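Local coordinates for elicitor protein Hrip2 (Magnaporthe oryzae, PDB 5FID) that is a protein elicitor of the rice blast fungus that probably triggers defence responses in plants, at residues Glu42-Ser47 / Ile129-Thr134; Val16-Phe21 / Gln38-Asp43. The protein carries 1 engineered substitution. All coordinates share one frame; numbering follows the deposited sequence.

Interaction 1 (Glu42-Ser47 / Ile129-Thr134); sequences EDFRKS and INVEAT
Phe-44 reaches the 129-134 segment with the far end of its ring; apolar packing dominates, with one carbonyl oxygen over the ring, and the area buried is small, 122 Å². The closest approach is Phe-44 CZ to Val-131 CG2, 3.5 Å. The methyl lies in the plane of the ring, at its edge, and the two side chains cross at about a right angle. Phe-44 CE1 also borders Val-131 CG2 at 3.9 Å, so the methyl sits beside the CZ-CE1 side of the ring. Val-131 has CG1 anti to its backbone N (chi1 175°), which leaves CG2, next to that nitrogen, as the branch facing the phenyl group. Ile-129 adds its CG1 at 4.1 Å from Phe-44 CZ. Its carbonyl oxygen lies over one face of the ring, with Ile-129 O 4.0 Å from Phe-44 CZ, a loose approach.

The one salt bridge within these segments joins two residues of 42-47. Arg-45 grips Glu-42 side-on, with two nitrogens directed at one carboxylate oxygen: Arg-45 NE is 3.1 Å and Arg-45 NH2 3.3 Å from Glu-42 OE1. The oxygen lies nearly in the guanidinium plane, whereas both nitrogens come from the same face of the carboxylate, the NE direction rising 47° out of its plane.

Around the contact, strand 5-10 runs between strands 39-43 and 131-135 in the mixed sheet, consistent with the 8.4 Å between the CA atoms of Phe-44 and Asn-130, which flank the start of that strand. Gln-4, just ahead of it, pairs with Phe-44 through the backbone; Gln-5 and Ile-7 within it pair with Val-131. Tyr-67, of strand 63-69 in the other sheet, stacks on the Phe-44 ring, and Leu-95 of strand 93-96 packs on Val-131.

Interaction 2 (Val16-Phe21 / Gln38-Asp43); sequences VYVQSF and QTFSED
This is a contact between the two layers of a beta-sandwich: strand 16-22, from the antiparallel six-stranded sheet, faces strand 39-43, an outermost strand of the mixed sheet. The touching parts run in nearly the same direction, 11° apart, and the CA atoms of Val-18 and Phe-40 are 7.2 Å from each other, too far for backbone pairing. The join is therefore made by inward-pointing side chains, one apolar pair and one polar pair.

In the apolar pair, Val-18 CG1 sits over the middle of the Phe-40 ring. It is 3.6 Å from the ring centroid and 13° off the ring normal, which meets the geometry of a CH-pi contact. The nearest ring atom is Phe-40 CG, 3.6 Å from Val-18 CG1. With that methyl anti to its own backbone N, the valine presents one branch squarely to the ring face. Val-51 and Leu-34 also pack against Val-18, and Val-8 and Thr-32 against Phe-40, so the pair is enclosed by strands of both sheets.

Two residues further along each strand, the polar pair bridges the same gap. The Glu-42 chain is extended beyond CG, carrying its carboxylate across to Ser-20. The serine hydroxyl donates to Glu-42 OE2, which also bonds to Tyr-67 OH, and it has a second partner in Ser-49 OG. These bonds satisfy a hydroxyl on a buried residue and probably stabilise the charged form of the carboxylate, together with Arg-45 on its other oxygen, OE1. The Ser-20 OG to Glu-42 OE2 distance is 2.8 Å, and the hydroxyl meets that oxygen on its syn side, 24° out of the carboxylate plane.

The centres of interactions 1 and 2 lie 10 Å apart. Their segments overlap at Glu-42 and Asp-43, interaction 2 using strand 39-43 and interaction 1 the loop residue Phe-44 that follows it. Interaction 1 works mainly within the mixed sheet, reaching past strand 5-10, whereas interaction 2 crosses from that sheet to the facing one. Glu-42, which touches nothing across interaction 1, links the segments through Arg-45 and Ser-20. These two also touch directly, with Arg-45 NE packing 3.6 Å from Ser-20 OG. Tyr-67 serves both contacts, since its ring stacks on Phe-44 and its hydroxyl bonds to the Glu-42 carboxylate and to the Arg-45 backbone nitrogen.

Interaction 1 (Glu42-Ser47 / Ile129-Thr134)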
loop_
_atom_site.group_PDB
_atom_site.type_symbol
_atom_site.label_atom_id
_atom_site.label_comp_id
_atom_site.label_asym_id
_atom_site.label_seq_id
_atom_site.Cartn_x
_atom_site.Cartn_y
_atom_site.Cartn_z
ATOM N N GLU A 42 8.730 19.089 2.929
ATOM C CA GLU A 42 8.152 19.757 1.764
ATOM C C GLU A 42 6.653 19.531 1.758
ATOM O O GLU A 42 6.171 18.537 2.290
ATOM C CB GLU A 42 8.762 19.218 0.463
ATOM C CG GLU A 42 8.374 17.775 0.126
ATOM C CD GLU A 42 8.868 17.370 -1.258
ATOM O OE1 GLU A 42 9.683 18.132 -1.839
ATOM O OE2 GLU A 42 8.446 16.307 -1.781
ATOM N N ASP A 43 5.908 20.467 1.176
ATOM C CA ASP A 43 4.495 20.229 0.937
ATOM C C ASP A 43 4.339 19.063 -0.017
ATOM O O ASP A 43 5.151 18.903 -0.934
ATOM C CB ASP A 43 3.843 21.440 0.280
ATOM C CG ASP A 43 3.804 22.638 1.179
ATOM O OD1 ASP A 43 4.206 22.530 2.358
ATOM O OD2 ASP A 43 3.343 23.698 0.702
ATOM N N PHE A 44 3.289 18.271 0.183
ATOM C CA PHE A 44 2.948 17.198 -0.746
ATOM C C PHE A 44 2.816 17.727 -2.162
ATOM O O PHE A 44 2.051 18.668 -2.426
ATOM C CB PHE A 44 1.613 16.561 -0.361
ATOM C CG PHE A 44 1.740 15.243 0.343
ATOM C CD1 PHE A 44 2.832 14.966 1.147
ATOM C CD2 PHE A 44 0.754 14.277 0.196
ATOM C CE1 PHE A 44 2.934 13.744 1.799
ATOM C CE2 PHE A 44 0.854 13.052 0.836
ATOM C CZ PHE A 44 1.943 12.789 1.639
ATOM N N ARG A 45 3.549 17.109 -3.080
ATOM C CA ARG A 45 3.449 17.465 -4.479
ATOM C C ARG A 45 2.301 16.678 -5.064
ATOM O O ARG A 45 2.149 15.495 -4.773
ATOM C CB ARG A 45 4.757 17.162 -5.201
ATOM C CG ARG A 45 5.903 18.026 -4.704
ATOM C CD ARG A 45 7.246 17.513 -5.175
ATOM N NE ARG A 45 8.319 18.301 -4.580
ATOM C CZ ARG A 45 8.758 19.454 -5.068
ATOM N NH1 ARG A 45 8.223 19.955 -6.170
ATOM N NH2 ARG A 45 9.735 20.101 -4.450
ATOM N N LYS A 46 1.488 17.362 -5.862
ATOM C CA LYS A 46 0.271 16.806 -6.428
ATOM C C LYS A 46 0.550 15.481 -7.127
ATOM O O LYS A 46 -0.172 14.501 -6.935
ATOM C CB LYS A 46 -0.316 17.820 -7.415
ATOM C CG LYS A 46 -1.686 17.484 -7.964
ATOM C CD LYS A 46 -2.029 18.452 -9.090
ATOM C CE LYS A 46 -0.900 18.489 -10.116
ATOM N NZ LYS A 46 -1.008 19.615 -11.095
ATOM N N SER A 47 1.623 15.460 -7.909
ATOM C CA SER A 47 2.015 14.296 -8.703
ATOM C C SER A 47 2.688 13.188 -7.904
ATOM O O SER A 47 2.910 12.097 -8.426
ATOM C CB SER A 47 2.978 14.721 -9.817
ATOM O OG SER A 47 4.248 15.166 -9.299
ATOM N N ILE A 129 -2.542 12.661 5.349
ATOM C CA ILE A 129 -1.440 12.104 6.113
ATOM C C ILE A 129 -0.235 13.007 5.935
ATOM O O ILE A 129 -0.162 13.758 4.960
ATOM C CB ILE A 129 -1.060 10.698 5.619
ATOM C CG1 ILE A 129 -0.632 10.738 4.151
ATOM C CG2 ILE A 129 -2.225 9.737 5.789
ATOM C CD1 ILE A 129 -0.107 9.393 3.617
ATOM N N ASN A 130 0.689 12.952 6.888
ATOM C CA ASN A 130 2.042 13.454 6.670
ATOM C C ASN A 130 2.891 12.206 6.529
ATOM O O ASN A 130 2.722 11.269 7.300
ATOM C CB ASN A 130 2.545 14.279 7.865
ATOM C CG ASN A 130 1.949 15.679 7.926
ATOM O OD1 ASN A 130 1.507 16.236 6.920
ATOM N ND2 ASN A 130 1.972 16.272 9.115
ATOM N N VAL A 131 3.766 12.158 5.532
ATOM C CA VAL A 131 4.664 11.011 5.385
ATOM C C VAL A 131 5.972 11.379 6.065
ATOM O O VAL A 131 6.695 12.256 5.600
ATOM C CB VAL A 131 4.892 10.643 3.908
ATOM C CG1 VAL A 131 5.914 9.522 3.784
ATOM C CG2 VAL A 131 3.583 10.192 3.286
ATOM N N GLU A 132 6.259 10.716 7.184
ATOM C CA GLU A 132 7.267 11.193 8.117
ATOM C C GLU A 132 8.293 10.113 8.406
ATOM O O GLU A 132 7.965 9.061 8.962
ATOM C CB GLU A 132 6.580 11.653 9.405
ATOM C CG GLU A 132 7.492 12.290 10.427
ATOM C CD GLU A 132 6.709 12.934 11.561
ATOM O OE1 GLU A 132 5.460 12.770 11.620
ATOM O OE2 GLU A 132 7.334 13.610 12.396
ATOM N N ALA A 133 9.539 10.378 8.015
ATOM C CA ALA A 133 10.623 9.426 8.192
ATOM C C ALA A 133 11.580 9.934 9.254
ATOM O O ALA A 133 11.836 11.129 9.339
ATOM C CB ALA A 133 11.368 9.216 6.884
ATOM N N THR A 134 12.104 9.021 10.067
ATOM C CA THR A 134 13.152 9.342 11.029
ATOM C C THR A 134 14.368 8.451 10.781
ATOM O O THR A 134 14.268 7.229 10.868
ATOM C CB THR A 134 12.679 9.135 12.479
ATOM O OG1 THR A 134 11.608 10.041 12.773
ATOM C CG2 THR A 134 13.829 9.409 13.454
#

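Interaction 2 (Val16-Phe21 / Gln38-Asp43)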
loop_
_atom_site.group_PDB
_atom_site.type_symbol
_atom_site.label_atom_id
_atom_site.label_comp_id
_atom_site.label_asym_id
_atom_site.label_seq_id
_atom_site.Cartn_x
_atom_site.Cartn_y
_atom_site.Cartn_z
ATOM N N VAL A 16 23.400 14.445 6.539
ATOM C CA VAL A 16 22.763 13.745 5.423
ATOM C C VAL A 16 22.240 14.736 4.392
ATOM O O VAL A 16 22.093 15.923 4.684
ATOM C CB VAL A 16 21.613 12.832 5.894
ATOM C CG1 VAL A 16 22.080 11.918 7.004
ATOM C CG2 VAL A 16 20.440 13.659 6.359
ATOM N N TYR A 17 21.977 14.249 3.182
ATOM C CA TYR A 17 21.508 15.101 2.096
ATOM C C TYR A 17 20.192 14.559 1.577
ATOM O O TYR A 17 20.043 13.349 1.397
ATOM C CB TYR A 17 22.559 15.172 0.983
ATOM C CG TYR A 17 23.866 15.713 1.501
ATOM C CD1 TYR A 17 24.161 17.062 1.428
ATOM C CD2 TYR A 17 24.785 14.877 2.116
ATOM C CE1 TYR A 17 25.366 17.565 1.937
ATOM C CE2 TYR A 17 25.983 15.368 2.616
ATOM C CZ TYR A 17 26.265 16.704 2.525
ATOM O OH TYR A 17 27.463 17.176 3.039
ATOM N N VAL A 18 19.231 15.453 1.370
ATOM C CA VAL A 18 17.888 15.054 0.976
ATOM C C VAL A 18 17.452 15.889 -0.217
ATOM O O VAL A 18 17.717 17.088 -0.260
ATOM C CB VAL A 18 16.896 15.280 2.144
ATOM C CG1 VAL A 18 15.479 14.876 1.739
ATOM C CG2 VAL A 18 17.323 14.487 3.367
ATOM N N GLN A 19 16.811 15.258 -1.200
ATOM C CA GLN A 19 16.257 16.000 -2.333
ATOM C C GLN A 19 15.061 15.271 -2.946
ATOM O O GLN A 19 15.052 14.032 -3.062
ATOM C CB GLN A 19 17.325 16.278 -3.401
ATOM C CG GLN A 19 16.903 17.300 -4.448
ATOM C CD GLN A 19 18.021 17.652 -5.414
ATOM O OE1 GLN A 19 19.001 16.914 -5.541
ATOM N NE2 GLN A 19 17.886 18.798 -6.095
ATOM N N SER A 20 14.048 16.046 -3.333
ATOM C CA SER A 20 12.803 15.493 -3.864
ATOM C C SER A 20 12.737 15.606 -5.380
ATOM O O SER A 20 13.072 16.648 -5.958
ATOM C CB SER A 20 11.594 16.201 -3.242
ATOM O OG SER A 20 10.382 15.537 -3.590
ATOM N N PHE A 21 12.300 14.521 -6.013
ATOM C CA PHE A 21 12.260 14.417 -7.464
ATOM C C PHE A 21 10.841 14.095 -7.900
ATOM O O PHE A 21 10.456 12.922 -7.939
ATOM C CB PHE A 21 13.208 13.301 -7.913
ATOM C CG PHE A 21 14.641 13.579 -7.594
ATOM C CD1 PHE A 21 15.125 13.408 -6.307
ATOM C CD2 PHE A 21 15.501 14.040 -8.573
ATOM C CE1 PHE A 21 16.437 13.695 -5.999
ATOM C CE2 PHE A 21 16.818 14.315 -8.272
ATOM C CZ PHE A 21 17.289 14.141 -6.987
ATOM N N GLN A 38 18.805 17.862 12.214
ATOM C CA GLN A 38 17.912 18.703 11.416
ATOM C C GLN A 38 16.826 17.912 10.698
ATOM O O GLN A 38 16.911 16.687 10.555
ATOM C CB GLN A 38 18.695 19.539 10.402
ATOM C CG GLN A 38 19.476 20.706 11.000
ATOM C CD GLN A 38 20.019 21.627 9.925
ATOM O OE1 GLN A 38 20.705 21.182 9.001
ATOM N NE2 GLN A 38 19.701 22.915 10.026
ATOM N N THR A 39 15.802 18.631 10.245
ATOM C CA THR A 39 14.659 18.019 9.574
ATOM C C THR A 39 14.426 18.651 8.194
ATOM O O THR A 39 14.495 19.878 8.024
ATOM C CB THR A 39 13.381 18.140 10.441
ATOM O OG1 THR A 39 13.544 17.371 11.642
ATOM C CG2 THR A 39 12.155 17.627 9.694
ATOM N N PHE A 40 14.179 17.797 7.205
ATOM C CA PHE A 40 13.731 18.233 5.892
ATOM C C PHE A 40 12.209 18.160 5.843
ATOM O O PHE A 40 11.606 17.242 6.396
ATOM C CB PHE A 40 14.314 17.304 4.821
ATOM C CG PHE A 40 13.603 17.378 3.487
ATOM C CD1 PHE A 40 14.016 18.277 2.516
ATOM C CD2 PHE A 40 12.541 16.533 3.200
ATOM C CE1 PHE A 40 13.368 18.338 1.278
ATOM C CE2 PHE A 40 11.894 16.592 1.973
ATOM C CZ PHE A 40 12.313 17.497 1.016
ATOM N N SER A 41 11.571 19.104 5.163
ATOM C CA SER A 41 10.150 18.939 4.878
ATOM C C SER A 41 9.754 19.623 3.585
ATOM O O SER A 41 10.365 20.612 3.188
ATOM C CB SER A 41 9.293 19.453 6.035
ATOM O OG SER A 41 9.460 20.844 6.197
ATOM N N GLU A 42 8.730 19.089 2.929
ATOM C CA GLU A 42 8.152 19.757 1.764
ATOM C C GLU A 42 6.653 19.531 1.758
ATOM O O GLU A 42 6.171 18.537 2.290
ATOM C CB GLU A 42 8.762 19.218 0.463
ATOM C CG GLU A 42 8.374 17.775 0.126
ATOM C CD GLU A 42 8.868 17.370 -1.258
ATOM O OE1 GLU A 42 9.683 18.132 -1.839
ATOM O OE2 GLU A 42 8.446 16.307 -1.781
ATOM N N ASP A 43 5.908 20.467 1.176
ATOM C CA ASP A 43 4.495 20.229 0.937
ATOM C C ASP A 43 4.339 19.063 -0.017
ATOM O O ASP A 43 5.151 18.903 -0.934
ATOM C CB ASP A 43 3.843 21.440 0.280
ATOM C CG ASP A 43 3.804 22.638 1.179
ATOM O OD1 ASP A 43 4.206 22.530 2.358
ATOM O OD2 ASP A 43 3.343 23.698 0.702
#